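Long-range contact in putative tetR family transcription regulator (Shewanella loihica, PDB 3PPB), which probably binds DNA through a predicted helix-turn-helix motif and regulates transcription as a member of the TetR family: residues F61-Q73 and V120-I132. Numbering follows the deposited sequence.
Sequences FLGVKQEFADAIQ and VRDQAMHGILGFI. With EDO (1,2-ethanediol), chain D; EDO (1,2-ethanediol), chain G; EDO (1,2-ethanediol), chain H.
Knobs-into-holes packing of nearly parallel helices is illustrated by Leu-62 and Ile-128, each of which fits among four residues of the opposite segment in the all-helical part that follows the predicted helix-turn-helix motif of this TetR-like fold. Within helix 53-74, residues 61-73 run at 19° to residues 120-128. Leu-62 enters among Val-120, Gln-123, Ala-124 and Ile-128, its CD2 lying 3.8 Å from Ile-128 CD1. In return Ile-128 is held by Leu-62, Lys-65, Gln-66 and Ala-69; its CG2, anti to the backbone N, reaches Ala-69 CB at 3.7 Å. Beside this pair Phe-61 CE2 touches Ala-124 CB, 3.8 Å away, and the bent Lys-65 chain brings its CG to the same methyl before NZ bonds both oxygens of an ethanediol, probably from the crystallisation liquor. Lys-65 also makes a cation-pi contact with Phe-107, and Phe-68 meets Trp-96 edge-to-face.

The second helix widens into a pi-type turn over 123-128, with Ile-128 N bonding Gln-123 O, before Leu-129 leaves helical geometry. Leu-129 CD2 fills the corner between Ala-69 CB and the edge of the Phe-68 ring. Beyond it, the chi1 of 73° at Phe-131 brings one ring face to the Gln-73 amide, stacked with planes 8° apart, while Gln-73 CG makes a CH-pi contact 3.8 Å from the ring centroid. Ile-72 CD1 meets the ring edge 3.7 Å from Phe-131 CZ. With alanine here, the Gln-73 amide would probably lose its aromatic platform and a gap would open beside Ile-72 CD1.

No direct hydrogen bond joins the two segments; one water links them, accepting from Gln-66 NE2 and donating to Ile-128 O. Gln-66 NE2 also bonds Asp-70 OD1 at 2.8 Å, which steadies the amide beside Ile-128. The union therefore rests chiefly on apolar shape matching, with one water as polar bridge.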
ATOM      1  N   PHE A  61       0.746  -2.977 -16.225  1.00 37.71           N
ATOM      2  CA  PHE A  61      -0.018  -2.339 -15.152  1.00 35.46           C
ATOM      3  C   PHE A  61      -1.462  -2.109 -15.570  1.00 37.63           C
ATOM      4  O   PHE A  61      -2.367  -2.586 -14.887  1.00 36.30           O
ATOM      5  CB  PHE A  61       0.651  -1.006 -14.748  1.00 37.19           C
ATOM      6  CG  PHE A  61      -0.026  -0.258 -13.623  1.00 38.94           C
ATOM      7  CD1 PHE A  61       0.161  -0.641 -12.305  1.00 42.18           C
ATOM      8  CD2 PHE A  61      -0.832   0.845 -13.882  1.00 40.19           C
ATOM      9  CE1 PHE A  61      -0.479   0.042 -11.268  1.00 42.18           C
ATOM     10  CE2 PHE A  61      -1.442   1.542 -12.843  1.00 42.14           C
ATOM     11  CZ  PHE A  61      -1.257   1.140 -11.545  1.00 39.77           C
ATOM     12  N   LEU A  62      -1.676  -1.413 -16.710  1.00 35.20           N
ATOM     13  CA  LEU A  62      -3.017  -1.082 -17.205  1.00 35.29           C
ATOM     14  C   LEU A  62      -3.792  -2.342 -17.593  1.00 39.22           C
ATOM     15  O   LEU A  62      -5.010  -2.418 -17.340  1.00 36.89           O
ATOM     16  CB  LEU A  62      -2.965  -0.087 -18.381  1.00 35.75           C
ATOM     17  CG  LEU A  62      -2.387   1.307 -18.081  1.00 39.56           C
ATOM     18  CD1 LEU A  62      -2.134   2.066 -19.362  1.00 40.22           C
ATOM     19  CD2 LEU A  62      -3.298   2.120 -17.134  1.00 40.54           C
ATOM     20  N   GLY A  63      -3.073  -3.318 -18.153  1.00 36.60           N
ATOM     21  CA  GLY A  63      -3.635  -4.606 -18.551  1.00 36.30           C
ATOM     22  C   GLY A  63      -4.212  -5.375 -17.381  1.00 37.36           C
ATOM     23  O   GLY A  63      -5.366  -5.813 -17.439  1.00 37.58           O
ATOM     24  N   VAL A  64      -3.421  -5.515 -16.293  1.00 31.93           N
ATOM     25  CA  VAL A  64      -3.852  -6.219 -15.074  1.00 30.81           C
ATOM     26  C   VAL A  64      -5.010  -5.424 -14.412  1.00 35.47           C
ATOM     27  O   VAL A  64      -6.003  -6.031 -14.016  1.00 34.54           O
ATOM     28  CB  VAL A  64      -2.693  -6.534 -14.073  1.00 32.25           C
ATOM     29  CG1 VAL A  64      -3.210  -7.355 -12.898  1.00 31.25           C
ATOM     30  CG2 VAL A  64      -1.548  -7.298 -14.770  1.00 33.14           C
ATOM     31  N   LYS A  65      -4.906  -4.084 -14.350  1.00 32.91           N
ATOM     32  CA  LYS A  65      -5.982  -3.240 -13.803  1.00 32.71           C
ATOM     33  C   LYS A  65      -7.292  -3.488 -14.582  1.00 37.95           C
ATOM     34  O   LYS A  65      -8.342  -3.660 -13.949  1.00 37.69           O
ATOM     35  CB  LYS A  65      -5.611  -1.735 -13.840  1.00 33.82           C
ATOM     36  CG  LYS A  65      -4.572  -1.301 -12.811  1.00 37.46           C
ATOM     37  CD  LYS A  65      -5.189  -1.056 -11.443  1.00 46.24           C
ATOM     38  CE  LYS A  65      -4.142  -0.812 -10.400  1.00 53.16           C
ATOM     39  NZ  LYS A  65      -4.730  -0.178  -9.193  1.00 58.10           N
ATOM     40  N   GLN A  66      -7.216  -3.568 -15.940  1.00 33.80           N
ATOM     41  CA  GLN A  66      -8.395  -3.822 -16.769  1.00 34.88           C
ATOM     42  C   GLN A  66      -9.006  -5.198 -16.460  1.00 40.82           C
ATOM     43  O   GLN A  66     -10.221  -5.282 -16.304  1.00 42.05           O
ATOM     44  CB  GLN A  66      -8.103  -3.675 -18.263  1.00 36.75           C
ATOM     45  CG  GLN A  66      -9.396  -3.608 -19.103  1.00 38.83           C
ATOM     46  CD  GLN A  66     -10.250  -2.407 -18.776  1.00 42.74           C
ATOM     47  OE1 GLN A  66      -9.852  -1.267 -18.988  1.00 40.55           O
ATOM     48  NE2 GLN A  66     -11.434  -2.635 -18.210  1.00 33.70           N
ATOM     49  N   GLU A  67      -8.174  -6.247 -16.315  1.00 36.79           N
ATOM     50  CA  GLU A  67      -8.633  -7.593 -15.944  1.00 36.84           C
ATOM     51  C   GLU A  67      -9.389  -7.579 -14.606  1.00 39.22           C
ATOM     52  O   GLU A  67     -10.464  -8.177 -14.487  1.00 39.83           O
ATOM     53  CB  GLU A  67      -7.444  -8.553 -15.843  1.00 38.23           C
ATOM     54  CG  GLU A  67      -6.878  -8.980 -17.175  1.00 45.46           C
ATOM     55  CD  GLU A  67      -5.652  -9.854 -17.023  1.00 59.26           C
ATOM     56  OE1 GLU A  67      -5.601 -10.635 -16.045  1.00 46.81           O
ATOM     57  OE2 GLU A  67      -4.727  -9.735 -17.860  1.00 54.01           O
ATOM     58  N   PHE A  68      -8.811  -6.902 -13.603  1.00 33.52           N
ATOM     59  CA  PHE A  68      -9.390  -6.760 -12.274  1.00 32.44           C
ATOM     60  C   PHE A  68     -10.763  -6.069 -12.349  1.00 39.11           C
ATOM     61  O   PHE A  68     -11.747  -6.572 -11.796  1.00 39.53           O
ATOM     62  CB  PHE A  68      -8.424  -5.963 -11.390  1.00 32.64           C
ATOM     63  CG  PHE A  68      -8.938  -5.590 -10.019  1.00 33.05           C
ATOM     64  CD1 PHE A  68      -8.992  -6.534  -8.996  1.00 34.14           C
ATOM     65  CD2 PHE A  68      -9.314  -4.277  -9.730  1.00 34.41           C
ATOM     66  CE1 PHE A  68      -9.410  -6.174  -7.714  1.00 33.72           C
ATOM     67  CE2 PHE A  68      -9.737  -3.919  -8.449  1.00 35.89           C
ATOM     68  CZ  PHE A  68      -9.790  -4.869  -7.452  1.00 33.17           C
ATOM     69  N   ALA A  69     -10.823  -4.925 -13.057  1.00 37.69           N
ATOM     70  CA  ALA A  69     -12.035  -4.124 -13.222  1.00 37.91           C
ATOM     71  C   ALA A  69     -13.124  -4.941 -13.905  1.00 42.26           C
ATOM     72  O   ALA A  69     -14.254  -4.959 -13.420  1.00 41.33           O
ATOM     73  CB  ALA A  69     -11.728  -2.866 -14.017  1.00 38.98           C
ATOM     74  N   ASP A  70     -12.753  -5.676 -14.980  1.00 39.05           N
ATOM     75  CA  ASP A  70     -13.648  -6.542 -15.748  1.00 39.64           C
ATOM     76  C   ASP A  70     -14.220  -7.678 -14.886  1.00 44.91           C
ATOM     77  O   ASP A  70     -15.421  -7.919 -14.946  1.00 44.58           O
ATOM     78  CB  ASP A  70     -12.915  -7.128 -16.967  1.00 41.43           C
ATOM     79  CG  ASP A  70     -12.626  -6.166 -18.115  1.00 45.96           C
ATOM     80  OD1 ASP A  70     -13.022  -4.980 -18.020  1.00 44.12           O
ATOM     81  OD2 ASP A  70     -12.026  -6.608 -19.125  1.00 51.74           O
ATOM     82  N   ALA A  71     -13.370  -8.345 -14.069  1.00 41.62           N
ATOM     83  CA  ALA A  71     -13.770  -9.467 -13.207  1.00 41.06           C
ATOM     84  C   ALA A  71     -14.741  -9.049 -12.116  1.00 45.65           C
ATOM     85  O   ALA A  71     -15.758  -9.725 -11.921  1.00 47.34           O
ATOM     86  CB  ALA A  71     -12.546 -10.123 -12.578  1.00 40.83           C
ATOM     87  N   ILE A  72     -14.450  -7.945 -11.416  1.00 39.86           N
ATOM     88  CA  ILE A  72     -15.299  -7.516 -10.304  1.00 38.69           C
ATOM     89  C   ILE A  72     -16.643  -6.977 -10.817  1.00 44.26           C
ATOM     90  O   ILE A  72     -17.671  -7.261 -10.195  1.00 44.58           O
ATOM     91  CB  ILE A  72     -14.576  -6.555  -9.316  1.00 40.75           C
ATOM     92  CG1 ILE A  72     -14.287  -5.163  -9.904  1.00 40.46           C
ATOM     93  CG2 ILE A  72     -13.288  -7.228  -8.803  1.00 40.74           C
ATOM     94  CD1 ILE A  72     -13.823  -4.112  -8.865  1.00 39.51           C
ATOM     95  N   GLN A  73     -16.658  -6.292 -11.980  1.00 41.61           N
ATOM     96  CA  GLN A  73     -17.913  -5.771 -12.544  1.00 42.71           C
ATOM     97  C   GLN A  73     -18.786  -6.911 -13.104  1.00 48.52           C
ATOM     98  O   GLN A  73     -20.001  -6.884 -12.921  1.00 47.59           O
ATOM     99  CB  GLN A  73     -17.656  -4.709 -13.618  1.00 43.72           C
ATOM    100  CG  GLN A  73     -17.140  -3.397 -13.042  1.00 48.38           C
ATOM    101  CD  GLN A  73     -17.193  -2.308 -14.078  1.00 76.60           C
ATOM    102  OE1 GLN A  73     -16.271  -2.143 -14.893  1.00 73.86           O
ATOM    103  NE2 GLN A  73     -18.285  -1.550 -14.075  1.00 68.01           N
ATOM    104  N   VAL A 120      -0.125   7.383 -15.460  1.00 43.08           N
ATOM    105  CA  VAL A 120      -0.578   6.006 -15.718  1.00 41.91           C
ATOM    106  C   VAL A 120      -1.455   5.526 -14.544  1.00 41.55           C
ATOM    107  O   VAL A 120      -2.477   4.888 -14.786  1.00 41.15           O
ATOM    108  CB  VAL A 120       0.610   5.056 -16.011  1.00 45.61           C
ATOM    109  CG1 VAL A 120       0.169   3.597 -16.114  1.00 45.04           C
ATOM    110  CG2 VAL A 120       1.322   5.479 -17.288  1.00 46.15           C
ATOM    111  N   ARG A 121      -1.077   5.868 -13.295  1.00 35.46           N
ATOM    112  CA  ARG A 121      -1.864   5.534 -12.109  1.00 35.61           C
ATOM    113  C   ARG A 121      -3.227   6.240 -12.182  1.00 42.17           C
ATOM    114  O   ARG A 121      -4.235   5.651 -11.777  1.00 41.18           O
ATOM    115  CB  ARG A 121      -1.121   5.903 -10.813  1.00 36.32           C
ATOM    116  CG  ARG A 121       0.063   4.972 -10.499  1.00 44.56           C
ATOM    117  CD  ARG A 121       0.594   5.112  -9.081  1.00 46.90           C
ATOM    118  NE  ARG A 121       1.316   6.370  -8.844  1.00 60.26           N
ATOM    119  CZ  ARG A 121       0.864   7.373  -8.086  1.00 69.49           C
ATOM    120  NH1 ARG A 121      -0.322   7.286  -7.491  1.00 58.44           N
ATOM    121  NH2 ARG A 121       1.590   8.472  -7.928  1.00 44.92           N
ATOM    122  N   ASP A 122      -3.259   7.473 -12.776  1.00 41.13           N
ATOM    123  CA  ASP A 122      -4.473   8.269 -12.981  1.00 41.63           C
ATOM    124  C   ASP A 122      -5.390   7.609 -14.005  1.00 43.52           C
ATOM    125  O   ASP A 122      -6.606   7.607 -13.802  1.00 42.40           O
ATOM    126  CB  ASP A 122      -4.127   9.711 -13.431  1.00 44.95           C
ATOM    127  CG  ASP A 122      -3.547  10.608 -12.350  1.00 55.75           C
ATOM    128  OD1 ASP A 122      -3.690  10.270 -11.148  1.00 54.39           O
ATOM    129  OD2 ASP A 122      -2.971  11.663 -12.705  1.00 66.92           O
ATOM    130  N   GLN A 123      -4.805   7.062 -15.104  1.00 41.26           N
ATOM    131  CA  GLN A 123      -5.575   6.385 -16.153  0.50 41.94           C
ATOM    132  C   GLN A 123      -6.270   5.152 -15.563  1.00 44.43           C
ATOM    133  O   GLN A 123      -7.425   4.896 -15.892  1.00 45.07           O
ATOM    134  CB  GLN A 123      -4.683   6.017 -17.365  0.50 44.09           C
ATOM    135  CG  GLN A 123      -5.346   5.162 -18.473  0.50 56.83           C
ATOM    136  CD  GLN A 123      -6.664   5.676 -19.028  0.50 69.30           C
ATOM    137  OE1 GLN A 123      -6.856   6.874 -19.261  0.50 67.19           O
ATOM    138  NE2 GLN A 123      -7.587   4.763 -19.307  0.50 54.51           N
ATOM    139  N   ALA A 124      -5.588   4.424 -14.673  1.00 37.68           N
ATOM    140  CA  ALA A 124      -6.169   3.260 -14.018  1.00 36.42           C
ATOM    141  C   ALA A 124      -7.299   3.686 -13.049  1.00 41.41           C
ATOM    142  O   ALA A 124      -8.359   3.060 -13.035  1.00 38.81           O
ATOM    143  CB  ALA A 124      -5.092   2.495 -13.272  1.00 35.82           C
HETATM  144  N   MSE A 125      -7.068   4.759 -12.272  1.00 41.28           N
HETATM  145  CA  MSE A 125      -7.980   5.275 -11.254  1.00 43.64           C
HETATM  146  C   MSE A 125      -9.260   5.881 -11.842  1.00 47.20           C
HETATM  147  O   MSE A 125     -10.357   5.486 -11.436  1.00 45.30           O
HETATM  148  CB  MSE A 125      -7.257   6.332 -10.405  1.00 47.56           C
HETATM  149  CG  MSE A 125      -7.927   6.625  -9.062  1.00 56.96           C
HETATM  150 SE   MSE A 125      -7.194   8.253  -8.195  0.75 68.20          SE
HETATM  151  CE  MSE A 125      -5.230   7.790  -8.185  1.00 65.09           C
ATOM    152  N   HIS A 126      -9.126   6.846 -12.763  1.00 44.97           N
ATOM    153  CA  HIS A 126     -10.279   7.565 -13.318  1.00 45.78           C
ATOM    154  C   HIS A 126     -10.793   6.962 -14.621  1.00 46.73           C
ATOM    155  O   HIS A 126     -11.940   7.236 -14.995  1.00 47.27           O
ATOM    156  CB  HIS A 126      -9.932   9.054 -13.512  1.00 48.64           C
ATOM    157  CG  HIS A 126      -9.339   9.673 -12.282  1.00 52.84           C
ATOM    158  ND1 HIS A 126      -8.057  10.199 -12.285  1.00 55.60           N
ATOM    159  CD2 HIS A 126      -9.836   9.742 -11.022  1.00 54.86           C
ATOM    160  CE1 HIS A 126      -7.837  10.610 -11.044  1.00 55.03           C
ATOM    161  NE2 HIS A 126      -8.872  10.340 -10.246  1.00 54.72           N
ATOM    162  N   GLY A 127      -9.978   6.144 -15.289  1.00 40.39           N
ATOM    163  CA  GLY A 127     -10.386   5.540 -16.551  1.00 40.82           C
ATOM    164  C   GLY A 127     -10.927   4.147 -16.348  1.00 44.52           C
ATOM    165  O   GLY A 127     -12.148   3.935 -16.350  1.00 46.59           O
ATOM    166  N   ILE A 128     -10.017   3.206 -16.089  1.00 37.76           N
ATOM    167  CA  ILE A 128     -10.323   1.794 -15.869  1.00 35.73           C
ATOM    168  C   ILE A 128     -11.267   1.609 -14.662  1.00 39.62           C
ATOM    169  O   ILE A 128     -12.222   0.840 -14.748  1.00 39.78           O
ATOM    170  CB  ILE A 128      -8.999   0.980 -15.724  1.00 36.71           C
ATOM    171  CG1 ILE A 128      -8.191   1.044 -17.057  1.00 37.24           C
ATOM    172  CG2 ILE A 128      -9.300  -0.473 -15.328  1.00 36.01           C
ATOM    173  CD1 ILE A 128      -6.745   0.426 -17.036  1.00 36.72           C
ATOM    174  N   LEU A 129     -11.001   2.295 -13.550  1.00 36.76           N
ATOM    175  CA  LEU A 129     -11.817   2.149 -12.348  1.00 36.31           C
ATOM    176  C   LEU A 129     -12.686   3.386 -12.091  1.00 41.75           C
ATOM    177  O   LEU A 129     -13.065   3.655 -10.950  1.00 41.87           O
ATOM    178  CB  LEU A 129     -10.924   1.807 -11.151  1.00 35.44           C
ATOM    179  CG  LEU A 129     -10.174   0.453 -11.301  1.00 40.15           C
ATOM    180  CD1 LEU A 129      -8.937   0.425 -10.471  1.00 39.85           C
ATOM    181  CD2 LEU A 129     -11.087  -0.741 -10.978  1.00 41.78           C
ATOM    182  N   GLY A 130     -13.058   4.081 -13.180  1.00 39.20           N
ATOM    183  CA  GLY A 130     -13.920   5.258 -13.148  1.00 38.61           C
ATOM    184  C   GLY A 130     -15.284   5.000 -12.523  1.00 41.80           C
ATOM    185  O   GLY A 130     -15.889   5.903 -11.925  1.00 40.66           O
ATOM    186  N   PHE A 131     -15.786   3.748 -12.647  1.00 38.01           N
ATOM    187  CA  PHE A 131     -17.096   3.364 -12.110  1.00 38.00           C
ATOM    188  C   PHE A 131     -17.125   3.480 -10.577  1.00 40.48           C
ATOM    189  O   PHE A 131     -18.212   3.622 -10.017  1.00 40.33           O
ATOM    190  CB  PHE A 131     -17.499   1.939 -12.551  1.00 40.14           C
ATOM    191  CG  PHE A 131     -16.739   0.812 -11.886  1.00 41.54           C
ATOM    192  CD1 PHE A 131     -15.557   0.330 -12.434  1.00 44.91           C
ATOM    193  CD2 PHE A 131     -17.200   0.246 -10.701  1.00 43.97           C
ATOM    194  CE1 PHE A 131     -14.845  -0.692 -11.807  1.00 46.13           C
ATOM    195  CE2 PHE A 131     -16.481  -0.769 -10.065  1.00 46.67           C
ATOM    196  CZ  PHE A 131     -15.311  -1.234 -10.624  1.00 44.99           C
ATOM    197  N   ILE A 132     -15.946   3.384  -9.906  1.00 34.97           N
ATOM    198  CA  ILE A 132     -15.868   3.453  -8.438  1.00 33.13           C
ATOM    199  C   ILE A 132     -16.304   4.835  -7.971  1.00 34.77           C
ATOM    200  O   ILE A 132     -17.158   4.915  -7.082  1.00 33.84           O
ATOM    201  CB  ILE A 132     -14.483   3.055  -7.862  1.00 35.08           C
ATOM    202  CG1 ILE A 132     -14.217   1.546  -8.096  1.00 36.23           C
ATOM    203  CG2 ILE A 132     -14.401   3.387  -6.361  1.00 32.24           C
ATOM    204  CD1 ILE A 132     -12.767   1.070  -7.724  1.00 45.47           C
TER
HETATM  205  C1  EDO D 203      -7.079  -1.783  -6.948  1.00 59.74           C
HETATM  206  O1  EDO D 203      -7.118  -1.199  -8.248  1.00 61.67           O
HETATM  207  C2  EDO D 203      -5.986  -2.839  -6.933  1.00 57.58           C
HETATM  208  O2  EDO D 203      -4.749  -2.265  -7.345  1.00 58.33           O
HETATM  209  C1  EDO G 210      -8.360 -12.661 -14.327  1.00 59.31           C
HETATM  210  O1  EDO G 210      -7.300 -11.693 -14.301  1.00 60.35           O
HETATM  211  C2  EDO G 210      -9.686 -11.934 -14.544  1.00 58.45           C
HETATM  212  O2  EDO G 210     -10.773 -12.867 -14.450  1.00 66.14           O
HETATM  213  C1  EDO H 211       0.007 -11.066 -18.277  1.00 69.22           C
HETATM  214  O1  EDO H 211      -0.776 -12.107 -17.680  1.00 72.95           O
HETATM  215  C2  EDO H 211      -0.918 -10.083 -18.986  1.00 66.52           C
HETATM  216  O2  EDO H 211      -1.826  -9.518 -18.035  1.00 69.22           O
HETATM  217  O   HOH W   1     -13.336  -0.859 -16.857  1.00 46.64           O